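Non-reducing end beta-L-arabinofuranosidase (Bacteroides thetaiotaomicron, PDB 5MQO) probably hydrolyses glycosidic bonds of complex plant pectin as a family GH127 enzyme of a gut bacterium, apparently one that acts on aceric acid residues. Local coordinates at residues A34-T39 / A473-P478; G306-Y311 / W393-V398; E479-N484 / F529-R534. One frame throughout, in Å; residues are numbered along the deposited sequence.

Interaction 1 (A34-T39 / A473-P478)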
ATOM      1  N   ALA A  34      18.840 -10.557  -1.722  1.00 59.19           N
ATOM      2  CA  ALA A  34      17.970  -9.921  -0.775  1.00 59.18           C
ATOM      3  C   ALA A  34      18.835  -9.611   0.430  1.00 61.49           C
ATOM      4  O   ALA A  34      19.899 -10.214   0.594  1.00 62.15           O
ATOM      5  CB  ALA A  34      16.849 -10.861  -0.389  1.00 59.10           C
ATOM      6  N   LYS A  35      18.381  -8.671   1.248  1.00 61.64           N
ATOM      7  CA  LYS A  35      19.038  -8.320   2.506  1.00 64.80           C
ATOM      8  C   LYS A  35      18.175  -8.580   3.728  1.00 61.76           C
ATOM      9  O   LYS A  35      18.694  -8.814   4.824  1.00 56.74           O
ATOM     10  CB  LYS A  35      19.458  -6.854   2.462  1.00 70.77           C
ATOM     11  CG  LYS A  35      20.212  -6.536   1.180  1.00 76.49           C
ATOM     12  CD  LYS A  35      21.316  -5.505   1.345  1.00 80.84           C
ATOM     13  CE  LYS A  35      22.543  -5.937   0.542  1.00 84.39           C
ATOM     14  NZ  LYS A  35      23.681  -5.045   0.863  1.00 87.99           N
ATOM     15  N   MET A  36      16.865  -8.494   3.536  1.00 60.30           N
ATOM     16  CA  MET A  36      15.879  -8.839   4.539  1.00 59.19           C
ATOM     17  C   MET A  36      14.824  -9.748   3.952  1.00 57.06           C
ATOM     18  O   MET A  36      14.638  -9.786   2.739  1.00 59.44           O
ATOM     19  CB  MET A  36      15.151  -7.603   4.994  1.00 59.95           C
ATOM     20  CG  MET A  36      16.020  -6.496   5.514  1.00 61.84           C
ATOM     21  SD  MET A  36      14.935  -5.085   5.667  1.00 62.49           S
ATOM     22  CE  MET A  36      15.994  -3.920   6.515  1.00 64.53           C
ATOM     23  N   ALA A  37      14.125 -10.450   4.830  1.00 54.97           N
ATOM     24  CA  ALA A  37      13.000 -11.281   4.457  1.00 54.96           C
ATOM     25  C   ALA A  37      11.838 -11.074   5.442  1.00 55.34           C
ATOM     26  O   ALA A  37      12.024 -10.482   6.515  1.00 54.77           O
ATOM     27  CB  ALA A  37      13.441 -12.722   4.414  1.00 54.78           C
ATOM     28  N   ASN A  38      10.635 -11.492   5.037  1.00 54.56           N
ATOM     29  CA  ASN A  38       9.449 -11.388   5.898  1.00 53.45           C
ATOM     30  C   ASN A  38       9.552 -12.290   7.145  1.00 54.87           C
ATOM     31  O   ASN A  38      10.287 -13.287   7.183  1.00 55.22           O
ATOM     32  CB  ASN A  38       8.155 -11.784   5.147  1.00 53.90           C
ATOM     33  CG  ASN A  38       7.552 -10.655   4.278  1.00 53.09           C
ATOM     34  OD1 ASN A  38       8.244  -9.914   3.585  1.00 53.46           O
ATOM     35  ND2 ASN A  38       6.240 -10.566   4.290  1.00 52.00           N
ATOM     36  N   THR A  39       8.784 -11.903   8.157  1.00 56.36           N
ATOM     37  CA  THR A  39       8.346 -12.790   9.210  1.00 56.30           C
ATOM     38  C   THR A  39       7.312 -13.725   8.596  1.00 57.02           C
ATOM     39  O   THR A  39       6.665 -13.386   7.601  1.00 57.31           O
ATOM     40  CB  THR A  39       7.644 -12.049  10.373  1.00 55.92           C
ATOM     41  OG1 THR A  39       6.324 -11.628   9.983  1.00 54.73           O
ATOM     42  CG2 THR A  39       8.438 -10.876  10.841  1.00 56.62           C
ATOM     43  N   ALA A 473       4.801  -5.544   9.465  1.00 54.75           N
ATOM     44  CA  ALA A 473       5.228  -4.870  10.697  1.00 53.86           C
ATOM     45  C   ALA A 473       6.710  -5.016  10.926  1.00 54.27           C
ATOM     46  O   ALA A 473       7.329  -4.060  11.340  1.00 54.88           O
ATOM     47  CB  ALA A 473       4.461  -5.385  11.892  1.00 55.06           C
ATOM     48  N   TYR A 474       7.277  -6.188  10.621  1.00 55.14           N
ATOM     49  CA  TYR A 474       8.702  -6.455  10.855  1.00 55.14           C
ATOM     50  C   TYR A 474       9.369  -7.093   9.632  1.00 57.09           C
ATOM     51  O   TYR A 474       8.702  -7.670   8.772  1.00 62.21           O
ATOM     52  CB  TYR A 474       8.903  -7.430  12.038  1.00 54.62           C
ATOM     53  CG  TYR A 474       8.286  -7.060  13.384  1.00 54.49           C
ATOM     54  CD1 TYR A 474       8.982  -6.270  14.319  1.00 56.07           C
ATOM     55  CD2 TYR A 474       7.032  -7.553  13.760  1.00 53.66           C
ATOM     56  CE1 TYR A 474       8.419  -5.941  15.563  1.00 54.34           C
ATOM     57  CE2 TYR A 474       6.474  -7.233  14.994  1.00 53.91           C
ATOM     58  CZ  TYR A 474       7.169  -6.427  15.888  1.00 53.46           C
ATOM     59  OH  TYR A 474       6.607  -6.113  17.090  1.00 52.76           O
ATOM     60  N   THR A 475      10.690  -7.009   9.556  1.00 56.37           N
ATOM     61  CA  THR A 475      11.453  -7.938   8.734  1.00 56.58           C
ATOM     62  C   THR A 475      12.592  -8.508   9.545  1.00 56.34           C
ATOM     63  O   THR A 475      12.928  -7.998  10.617  1.00 56.50           O
ATOM     64  CB  THR A 475      12.057  -7.234   7.520  1.00 57.79           C
ATOM     65  OG1 THR A 475      12.739  -6.062   7.974  1.00 57.73           O
ATOM     66  CG2 THR A 475      10.966  -6.852   6.485  1.00 57.61           C
ATOM     67  N   LEU A 476      13.222  -9.535   9.003  1.00 56.70           N
ATOM     68  CA  LEU A 476      14.400 -10.153   9.634  1.00 58.18           C
ATOM     69  C   LEU A 476      15.615 -10.060   8.724  1.00 58.11           C
ATOM     70  O   LEU A 476      15.489  -9.813   7.517  1.00 53.30           O
ATOM     71  CB  LEU A 476      14.140 -11.630   9.928  1.00 57.96           C
ATOM     72  CG  LEU A 476      12.766 -12.024  10.482  1.00 59.32           C
ATOM     73  CD1 LEU A 476      12.558 -13.527  10.366  1.00 59.42           C
ATOM     74  CD2 LEU A 476      12.609 -11.553  11.929  1.00 59.65           C
ATOM     75  N   SER A 477      16.781 -10.271   9.333  1.00 57.60           N
ATOM     76  CA  SER A 477      18.031 -10.542   8.611  1.00 57.91           C
ATOM     77  C   SER A 477      18.920 -11.318   9.563  1.00 60.50           C
ATOM     78  O   SER A 477      18.518 -11.573  10.688  1.00 58.88           O
ATOM     79  CB  SER A 477      18.692  -9.248   8.115  1.00 56.94           C
ATOM     80  OG  SER A 477      19.281  -8.487   9.140  1.00 55.21           O
ATOM     81  N   PRO A 478      20.115 -11.727   9.123  1.00 64.89           N
ATOM     82  CA  PRO A 478      21.011 -12.413  10.074  1.00 67.99           C
ATOM     83  C   PRO A 478      21.486 -11.543  11.261  1.00 69.86           C
ATOM     84  O   PRO A 478      21.764 -12.078  12.337  1.00 70.19           O
ATOM     85  CB  PRO A 478      22.199 -12.845   9.197  1.00 67.50           C
ATOM     86  CG  PRO A 478      21.634 -12.903   7.822  1.00 67.03           C
ATOM     87  CD  PRO A 478      20.652 -11.766   7.754  1.00 65.19           C
TER
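Met36 lies across Thr475, and beside them Ala37 pairs with Leu476 through two backbone hydrogen bonds. Following Met36 outward, CB sits 3.4 Å from Leu476 O and also faces Thr475 CB. The first torsion leaves CG anti to the carbonyl carbon (chi1 -56°), and the chain runs on extended, so SD comes to lie 3.3 Å from Thr475 OG1. The methyl group CE passes just beyond this hydroxyl, and the far end of the side chain packs on Tyr482 and Leu396. The long, unbranched thioether suits this place because it carries its sulfur and methyl past Thr475 to those two residues. The hydroxyl itself is satisfied by Asn484 ND2.

In the backbone pair, Leu476 N reaches Ala37 O at 2.9 Å with a nearly straight N-H...O angle of 172°, and Ala37 N returns to Leu476 O at 3.1 Å. The side chains of Ala37 and Leu476 share one face of the sheet; Ala37 adds only its CB there, while Leu476 CD1 lies near Asn38 O and the side chain packs on Ile481. Farther along, Thr39 CG2 rests 3.7 Å from Tyr474 CB, the methyl branch of a threonine making an apolar touch.

The arrangement is that of a short antiparallel edge pairing, in which the N-terminal residues 37-38 add a short, weakly bonded outermost strand to a mixed five-stranded sheet.

Interaction 2 (G306-Y311 / W393-V398)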
ATOM      1  N   GLY A 306       7.312  -6.489  -9.608  1.00 52.09           N
ATOM      2  CA  GLY A 306       7.692  -7.769 -10.199  1.00 50.80           C
ATOM      3  C   GLY A 306       9.148  -7.786 -10.595  1.00 50.99           C
ATOM      4  O   GLY A 306       9.834  -8.777 -10.370  1.00 54.50           O
ATOM      5  N   VAL A 307       9.630  -6.686 -11.165  1.00 47.99           N
ATOM      6  CA  VAL A 307      11.036  -6.580 -11.550  1.00 47.75           C
ATOM      7  C   VAL A 307      11.988  -6.627 -10.339  1.00 47.80           C
ATOM      8  O   VAL A 307      13.059  -7.226 -10.410  1.00 46.85           O
ATOM      9  CB  VAL A 307      11.264  -5.323 -12.422  1.00 48.23           C
ATOM     10  CG1 VAL A 307      12.747  -5.010 -12.630  1.00 48.82           C
ATOM     11  CG2 VAL A 307      10.594  -5.523 -13.778  1.00 48.78           C
ATOM     12  N   ALA A 308      11.583  -6.002  -9.234  1.00 47.56           N
ATOM     13  CA  ALA A 308      12.348  -6.027  -8.005  1.00 46.96           C
ATOM     14  C   ALA A 308      12.444  -7.429  -7.488  1.00 48.06           C
ATOM     15  O   ALA A 308      13.493  -7.855  -7.022  1.00 46.91           O
ATOM     16  CB  ALA A 308      11.718  -5.143  -6.968  1.00 46.68           C
ATOM     17  N   ASP A 309      11.337  -8.150  -7.599  1.00 50.85           N
ATOM     18  CA  ASP A 309      11.313  -9.581  -7.297  1.00 50.81           C
ATOM     19  C   ASP A 309      12.272 -10.413  -8.169  1.00 51.68           C
ATOM     20  O   ASP A 309      12.973 -11.288  -7.656  1.00 53.12           O
ATOM     21  CB  ASP A 309       9.874 -10.120  -7.358  1.00 50.14           C
ATOM     22  CG  ASP A 309       9.183 -10.074  -6.017  1.00 50.02           C
ATOM     23  OD1 ASP A 309       9.894 -10.060  -4.989  1.00 47.57           O
ATOM     24  OD2 ASP A 309       7.933 -10.082  -5.989  1.00 51.61           O
ATOM     25  N   VAL A 310      12.351 -10.124  -9.465  1.00 53.36           N
ATOM     26  CA  VAL A 310      13.354 -10.790 -10.315  1.00 53.06           C
ATOM     27  C   VAL A 310      14.747 -10.375  -9.894  1.00 54.35           C
ATOM     28  O   VAL A 310      15.622 -11.244  -9.765  1.00 55.22           O
ATOM     29  CB  VAL A 310      13.137 -10.551 -11.818  1.00 52.77           C
ATOM     30  CG1 VAL A 310      14.338 -11.047 -12.648  1.00 51.84           C
ATOM     31  CG2 VAL A 310      11.837 -11.241 -12.243  1.00 52.95           C
ATOM     32  N   TYR A 311      14.943  -9.079  -9.619  1.00 54.92           N
ATOM     33  CA  TYR A 311      16.253  -8.607  -9.153  1.00 54.52           C
ATOM     34  C   TYR A 311      16.701  -9.344  -7.886  1.00 53.65           C
ATOM     35  O   TYR A 311      17.862  -9.714  -7.769  1.00 53.95           O
ATOM     36  CB  TYR A 311      16.300  -7.092  -8.937  1.00 55.48           C
ATOM     37  CG  TYR A 311      17.617  -6.718  -8.343  1.00 57.44           C
ATOM     38  CD1 TYR A 311      18.757  -6.598  -9.142  1.00 59.37           C
ATOM     39  CD2 TYR A 311      17.761  -6.606  -6.954  1.00 58.43           C
ATOM     40  CE1 TYR A 311      19.999  -6.313  -8.576  1.00 61.30           C
ATOM     41  CE2 TYR A 311      18.986  -6.322  -6.382  1.00 59.65           C
ATOM     42  CZ  TYR A 311      20.089  -6.174  -7.184  1.00 62.22           C
ATOM     43  OH  TYR A 311      21.256  -5.904  -6.549  1.00 66.11           O
ATOM     44  N   TRP A 393       7.895  -2.303  -0.775  1.00 48.07           N
ATOM     45  CA  TRP A 393       8.193  -3.372   0.128  1.00 48.02           C
ATOM     46  C   TRP A 393       9.307  -4.245  -0.440  1.00 47.64           C
ATOM     47  O   TRP A 393      10.198  -4.593   0.288  1.00 47.69           O
ATOM     48  CB  TRP A 393       6.958  -4.182   0.452  1.00 47.27           C
ATOM     49  CG  TRP A 393       7.256  -5.242   1.445  1.00 47.81           C
ATOM     50  CD1 TRP A 393       7.485  -6.564   1.185  1.00 48.23           C
ATOM     51  CD2 TRP A 393       7.415  -5.073   2.852  1.00 47.84           C
ATOM     52  NE1 TRP A 393       7.750  -7.230   2.351  1.00 50.42           N
ATOM     53  CE2 TRP A 393       7.706  -6.336   3.392  1.00 48.18           C
ATOM     54  CE3 TRP A 393       7.325  -3.977   3.714  1.00 49.92           C
ATOM     55  CZ2 TRP A 393       7.912  -6.535   4.743  1.00 47.38           C
ATOM     56  CZ3 TRP A 393       7.519  -4.178   5.077  1.00 48.45           C
ATOM     57  CH2 TRP A 393       7.822  -5.449   5.569  1.00 48.71           C
ATOM     58  N   ARG A 394       9.261  -4.566  -1.731  1.00 48.90           N
ATOM     59  CA  ARG A 394      10.325  -5.333  -2.382  1.00 49.57           C
ATOM     60  C   ARG A 394      11.641  -4.560  -2.366  1.00 50.41           C
ATOM     61  O   ARG A 394      12.707  -5.116  -2.050  1.00 50.31           O
ATOM     62  CB  ARG A 394       9.963  -5.665  -3.812  1.00 50.88           C
ATOM     63  CG  ARG A 394       9.207  -6.967  -4.004  1.00 52.88           C
ATOM     64  CD  ARG A 394       7.831  -6.912  -3.419  1.00 54.19           C
ATOM     65  NE  ARG A 394       7.057  -8.091  -3.746  1.00 55.05           N
ATOM     66  CZ  ARG A 394       5.951  -8.450  -3.104  1.00 55.93           C
ATOM     67  NH1 ARG A 394       5.443  -7.718  -2.111  1.00 56.31           N
ATOM     68  NH2 ARG A 394       5.330  -9.557  -3.478  1.00 58.07           N
ATOM     69  N   MET A 395      11.563  -3.266  -2.656  1.00 50.17           N
ATOM     70  CA  MET A 395      12.762  -2.423  -2.597  1.00 50.33           C
ATOM     71  C   MET A 395      13.384  -2.382  -1.184  1.00 49.45           C
ATOM     72  O   MET A 395      14.609  -2.434  -1.040  1.00 48.91           O
ATOM     73  CB  MET A 395      12.467  -1.019  -3.117  1.00 49.05           C
ATOM     74  CG  MET A 395      12.059  -0.998  -4.588  1.00 48.97           C
ATOM     75  SD  MET A 395      13.346  -1.418  -5.774  1.00 47.72           S
ATOM     76  CE  MET A 395      14.403   0.011  -5.606  1.00 48.77           C
ATOM     77  N   LEU A 396      12.547  -2.323  -0.157  1.00 48.43           N
ATOM     78  CA  LEU A 396      13.032  -2.491   1.206  1.00 49.44           C
ATOM     79  C   LEU A 396      13.815  -3.804   1.368  1.00 51.14           C
ATOM     80  O   LEU A 396      14.967  -3.772   1.829  1.00 50.19           O
ATOM     81  CB  LEU A 396      11.891  -2.447   2.222  1.00 48.31           C
ATOM     82  CG  LEU A 396      12.268  -2.584   3.710  1.00 47.75           C
ATOM     83  CD1 LEU A 396      13.111  -1.399   4.191  1.00 48.13           C
ATOM     84  CD2 LEU A 396      10.994  -2.703   4.533  1.00 47.06           C
ATOM     85  N   GLU A 397      13.212  -4.933   0.982  1.00 52.16           N
ATOM     86  CA  GLU A 397      13.830  -6.264   1.236  1.00 56.30           C
ATOM     87  C   GLU A 397      15.162  -6.453   0.444  1.00 56.16           C
ATOM     88  O   GLU A 397      16.123  -6.984   0.951  1.00 55.30           O
ATOM     89  CB  GLU A 397      12.819  -7.417   0.993  1.00 57.09           C
ATOM     90  CG  GLU A 397      11.544  -7.318   1.853  1.00 57.72           C
ATOM     91  CD  GLU A 397      10.951  -8.649   2.337  1.00 59.20           C
ATOM     92  OE1 GLU A 397      10.732  -9.627   1.557  1.00 59.55           O
ATOM     93  OE2 GLU A 397      10.672  -8.710   3.551  1.00 58.51           O
ATOM     94  N   VAL A 398      15.203  -5.955  -0.778  1.00 56.72           N
ATOM     95  CA  VAL A 398      16.406  -5.958  -1.606  1.00 57.17           C
ATOM     96  C   VAL A 398      17.542  -5.014  -1.176  1.00 56.43           C
ATOM     97  O   VAL A 398      18.679  -5.234  -1.582  1.00 55.84           O
ATOM     98  CB  VAL A 398      15.992  -5.586  -3.048  1.00 58.67           C
ATOM     99  CG1 VAL A 398      17.156  -5.116  -3.888  1.00 60.63           C
ATOM    100  CG2 VAL A 398      15.294  -6.760  -3.712  1.00 58.42           C
TER
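Arg394, Ala308 and Val398 bury the most surface where helices 297-314 and 382-399 run side by side, with Asp309 and Tyr311 completing the contact. The two segments are nearly parallel, their axes 9.1 Å apart at closest approach and inclined by 18°.

Ala308 faces the other helix directly, its CB 3.6 Å from Arg394 CB. A single methyl group here lets the helices approach closely, with the CB atoms of Ala308 and Arg394 meeting between them, and Met395 SD closes in on the same methyl at 4.2 Å.

Arg394 begins as an apolar neighbour and ends as a charged one. A bend at its second torsion (chi2 68°) turns CD aside, and the chain crosses Asp309, with CG 3.3 Å from Asp309 OD1. Its NE then donates to Asp309 OD2 over 3.1 Å, at an almost linear 173°, in a salt bridge. The acceptor lies in the guanidinium plane, whereas the donor stands above the carboxylate plane. The other oxygen, Asp309 OD1, has a salt bridge to Arg253 NH2, so this buried aspartate is shared by two arginines and its charge is likely to be well balanced.

Val398 divides its two branches. CG1 meets the edge of the Tyr311 ring, 3.3 Å from CE2, while CG2 lies 3.9 Å from Ala308 O; a beta-branched residue presents both methyls without a long chain.

Near-parallel helices pressed together in this way are consistent with neighbours in one layer of the (alpha/alpha)6 barrel expected of a GH127 catalytic domain of the six-hairpin clan.

Interaction 3 (E479-N484 / F529-R534)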
ATOM      1  N   GLU A 479      21.556 -10.227  11.057  1.00 70.07           N
ATOM      2  CA  GLU A 479      21.895  -9.262  12.104  1.00 68.95           C
ATOM      3  C   GLU A 479      20.869  -9.109  13.234  1.00 66.45           C
ATOM      4  O   GLU A 479      21.233  -8.657  14.321  1.00 67.96           O
ATOM      5  CB  GLU A 479      22.137  -7.886  11.475  1.00 72.33           C
ATOM      6  CG  GLU A 479      23.429  -7.757  10.680  1.00 76.13           C
ATOM      7  CD  GLU A 479      23.709  -6.306  10.280  1.00 82.73           C
ATOM      8  OE1 GLU A 479      23.756  -6.038   9.057  1.00 85.97           O
ATOM      9  OE2 GLU A 479      23.877  -5.428  11.181  1.00 86.46           O
ATOM     10  N   GLY A 480      19.602  -9.443  12.984  1.00 65.75           N
ATOM     11  CA  GLY A 480      18.533  -9.258  13.978  1.00 65.68           C
ATOM     12  C   GLY A 480      17.147  -8.977  13.389  1.00 65.45           C
ATOM     13  O   GLY A 480      16.820  -9.475  12.320  1.00 66.75           O
ATOM     14  N   ILE A 481      16.355  -8.164  14.100  1.00 65.49           N
ATOM     15  CA  ILE A 481      14.939  -7.889  13.812  1.00 63.14           C
ATOM     16  C   ILE A 481      14.641  -6.387  13.635  1.00 62.28           C
ATOM     17  O   ILE A 481      15.039  -5.556  14.456  1.00 61.37           O
ATOM     18  CB  ILE A 481      14.078  -8.402  14.976  1.00 64.75           C
ATOM     19  CG1 ILE A 481      14.314  -9.911  15.126  1.00 66.76           C
ATOM     20  CG2 ILE A 481      12.594  -8.046  14.792  1.00 62.72           C
ATOM     21  CD1 ILE A 481      13.646 -10.530  16.326  1.00 67.24           C
ATOM     22  N   TYR A 482      13.876  -6.065  12.590  1.00 61.16           N
ATOM     23  CA  TYR A 482      13.573  -4.681  12.230  1.00 59.15           C
ATOM     24  C   TYR A 482      12.127  -4.322  12.513  1.00 59.48           C
ATOM     25  O   TYR A 482      11.219  -5.016  12.047  1.00 59.28           O
ATOM     26  CB  TYR A 482      13.859  -4.476  10.750  1.00 57.04           C
ATOM     27  CG  TYR A 482      15.308  -4.682  10.389  1.00 56.29           C
ATOM     28  CD1 TYR A 482      15.847  -5.974  10.297  1.00 57.23           C
ATOM     29  CD2 TYR A 482      16.148  -3.598  10.137  1.00 55.00           C
ATOM     30  CE1 TYR A 482      17.178  -6.174   9.954  1.00 58.05           C
ATOM     31  CE2 TYR A 482      17.488  -3.791   9.800  1.00 56.41           C
ATOM     32  CZ  TYR A 482      18.001  -5.075   9.717  1.00 56.99           C
ATOM     33  OH  TYR A 482      19.312  -5.271   9.387  1.00 57.22           O
ATOM     34  N   CYS A 483      11.908  -3.245  13.269  1.00 58.42           N
ATOM     35  CA  CYS A 483      10.550  -2.733  13.458  1.00 58.29           C
ATOM     36  C   CYS A 483      10.250  -1.707  12.354  1.00 57.48           C
ATOM     37  O   CYS A 483      10.767  -0.583  12.377  1.00 55.67           O
ATOM     38  CB  CYS A 483      10.357  -2.123  14.850  1.00 59.15           C
ATOM     39  SG  CYS A 483      10.864  -3.217  16.203  1.00 60.68           S
ATOM     40  N   ASN A 484       9.397  -2.111  11.416  1.00 55.24           N
ATOM     41  CA  ASN A 484       9.034  -1.300  10.284  1.00 56.89           C
ATOM     42  C   ASN A 484       7.700  -0.561  10.416  1.00 56.83           C
ATOM     43  O   ASN A 484       7.651   0.639  10.188  1.00 55.80           O
ATOM     44  CB  ASN A 484       9.045  -2.181   9.049  1.00 58.21           C
ATOM     45  CG  ASN A 484      10.446  -2.582   8.664  1.00 58.31           C
ATOM     46  OD1 ASN A 484      11.285  -1.727   8.472  1.00 59.94           O
ATOM     47  ND2 ASN A 484      10.706  -3.874   8.562  1.00 59.87           N
ATOM     48  N   PHE A 529      22.431  -9.877  19.445  1.00 79.13           N
ATOM     49  CA  PHE A 529      21.774  -9.608  18.168  1.00 76.11           C
ATOM     50  C   PHE A 529      21.021  -8.298  18.325  1.00 73.51           C
ATOM     51  O   PHE A 529      20.733  -7.883  19.465  1.00 71.20           O
ATOM     52  CB  PHE A 529      20.837 -10.756  17.767  1.00 75.75           C
ATOM     53  CG  PHE A 529      19.672 -10.948  18.693  1.00 76.08           C
ATOM     54  CD1 PHE A 529      19.803 -11.702  19.846  1.00 80.33           C
ATOM     55  CD2 PHE A 529      18.446 -10.382  18.414  1.00 77.36           C
ATOM     56  CE1 PHE A 529      18.726 -11.877  20.714  1.00 81.69           C
ATOM     57  CE2 PHE A 529      17.364 -10.546  19.275  1.00 78.95           C
ATOM     58  CZ  PHE A 529      17.499 -11.302  20.425  1.00 79.92           C
ATOM     59  N   SER A 530      20.686  -7.664  17.198  1.00 70.16           N
ATOM     60  CA  SER A 530      20.140  -6.298  17.217  1.00 67.57           C
ATOM     61  C   SER A 530      18.608  -6.214  17.197  1.00 66.55           C
ATOM     62  O   SER A 530      17.904  -7.136  16.756  1.00 67.53           O
ATOM     63  CB  SER A 530      20.721  -5.490  16.060  1.00 67.84           C
ATOM     64  OG  SER A 530      22.083  -5.166  16.271  1.00 66.48           O
ATOM     65  N   LEU A 531      18.097  -5.103  17.704  1.00 64.62           N
ATOM     66  CA  LEU A 531      16.715  -4.701  17.449  1.00 64.41           C
ATOM     67  C   LEU A 531      16.770  -3.352  16.784  1.00 61.84           C
ATOM     68  O   LEU A 531      17.211  -2.380  17.393  1.00 65.12           O
ATOM     69  CB  LEU A 531      15.897  -4.590  18.742  1.00 64.58           C
ATOM     70  CG  LEU A 531      15.448  -5.896  19.403  1.00 66.56           C
ATOM     71  CD1 LEU A 531      14.518  -5.602  20.580  1.00 67.85           C
ATOM     72  CD2 LEU A 531      14.762  -6.842  18.431  1.00 67.41           C
ATOM     73  N   PHE A 532      16.310  -3.281  15.543  1.00 60.22           N
ATOM     74  CA  PHE A 532      16.375  -2.042  14.771  1.00 58.78           C
ATOM     75  C   PHE A 532      15.024  -1.368  14.840  1.00 58.47           C
ATOM     76  O   PHE A 532      13.998  -2.044  14.698  1.00 61.11           O
ATOM     77  CB  PHE A 532      16.699  -2.327  13.324  1.00 55.45           C
ATOM     78  CG  PHE A 532      17.998  -3.026  13.109  1.00 55.94           C
ATOM     79  CD1 PHE A 532      18.099  -4.401  13.251  1.00 56.75           C
ATOM     80  CD2 PHE A 532      19.119  -2.321  12.682  1.00 58.45           C
ATOM     81  CE1 PHE A 532      19.295  -5.065  13.015  1.00 57.10           C
ATOM     82  CE2 PHE A 532      20.322  -2.973  12.432  1.00 58.93           C
ATOM     83  CZ  PHE A 532      20.409  -4.354  12.610  1.00 59.16           C
ATOM     84  N   PHE A 533      15.021  -0.053  15.030  1.00 58.35           N
ATOM     85  CA  PHE A 533      13.778   0.753  15.024  1.00 59.55           C
ATOM     86  C   PHE A 533      13.831   1.802  13.950  1.00 58.24           C
ATOM     87  O   PHE A 533      14.719   2.671  13.947  1.00 60.36           O
ATOM     88  CB  PHE A 533      13.555   1.429  16.384  1.00 62.20           C
ATOM     89  CG  PHE A 533      13.430   0.451  17.505  1.00 63.41           C
ATOM     90  CD1 PHE A 533      14.574  -0.130  18.060  1.00 63.42           C
ATOM     91  CD2 PHE A 533      12.179   0.049  17.940  1.00 62.78           C
ATOM     92  CE1 PHE A 533      14.466  -1.075  19.049  1.00 64.67           C
ATOM     93  CE2 PHE A 533      12.065  -0.885  18.933  1.00 64.36           C
ATOM     94  CZ  PHE A 533      13.207  -1.452  19.490  1.00 66.34           C
ATOM     95  N   ARG A 534      12.893   1.738  13.022  1.00 58.49           N
ATOM     96  CA  ARG A 534      12.847   2.746  11.969  1.00 57.76           C
ATOM     97  C   ARG A 534      12.553   4.100  12.613  1.00 56.63           C
ATOM     98  O   ARG A 534      11.693   4.198  13.477  1.00 57.06           O
ATOM     99  CB  ARG A 534      11.804   2.386  10.906  1.00 58.45           C
ATOM    100  CG  ARG A 534      11.759   3.345   9.728  1.00 59.50           C
ATOM    101  CD  ARG A 534      10.874   2.815   8.630  1.00 59.82           C
ATOM    102  NE  ARG A 534       9.498   2.916   9.046  1.00 60.62           N
ATOM    103  CZ  ARG A 534       8.750   4.014   8.960  1.00 63.98           C
ATOM    104  NH1 ARG A 534       7.479   3.981   9.388  1.00 62.60           N
ATOM    105  NH2 ARG A 534       9.247   5.140   8.438  1.00 67.43           N
TER
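Tyr482 and Phe532 carry the aromatic part of this parallel pairing. Their rings form an offset stack, centroids 4.0 Å apart and planes 6° from parallel, with Tyr482 CE2 over the centre of the Phe532 ring. An alanine in place of Tyr482 would probably leave that face of Phe532 without its stacking mate and Ser477 OG without its phenol partner. Glu479 OE2 and Ile481 O lie at the rim of the Phe532 ring.

Backbone hydrogen bonds alternate between the strands: Phe532 N to Ile481 O and Cys483 N to Phe532 O, both 2.8 Å, flanked by three longer ones. Gly480 suits its place because a CB there would collide with Ser530 O, and its backbone angles (phi 149°) would also press such an atom against the preceding carbonyl.

On the opposite face, apolar contacts join Ile481 CB to Leu531 CD2 at 3.9 Å, and Cys483 SG approaches the Phe533 ring obliquely, 3.8 Å from CE2.

At the far end a side chain bonds the backbone. Arg534 NE meets Asn484 O at 3.1 Å, in the guanidinium plane and on a carbonyl lone pair, and NH1 adds a weak bond. The same guanidinium makes salt bridges to Glu406 and Glu409 of helix 402-416. This parallel pair of the GH127 middle domain lies inside a mixed five-stranded sheet, between strands 474-477 and 559-565.

Interactions 1 and 3 belong to one sheet and lie about 9 Å apart between centres: strands 474-477 and 480-483 follow each other in the chain and pair directly, with Tyr482 N 2.9 Å from Thr475 O, while Met36 CE touches Tyr482 CE2 at 3.6 Å. Interaction 2, about 13 Å from the centre of interaction 1, belongs to the helical part, and its two segments fall between those of interaction 1 in sequence. The N-terminal residues join the two: Lys35 N lies 2.8 Å from Glu397 O, and Asn38 OD1 3.0 Å from Trp393 NE1, both probable hydrogen bonds. Interactions 2 and 3, about 20 Å apart between centres, meet where Leu396 packs near Asn484.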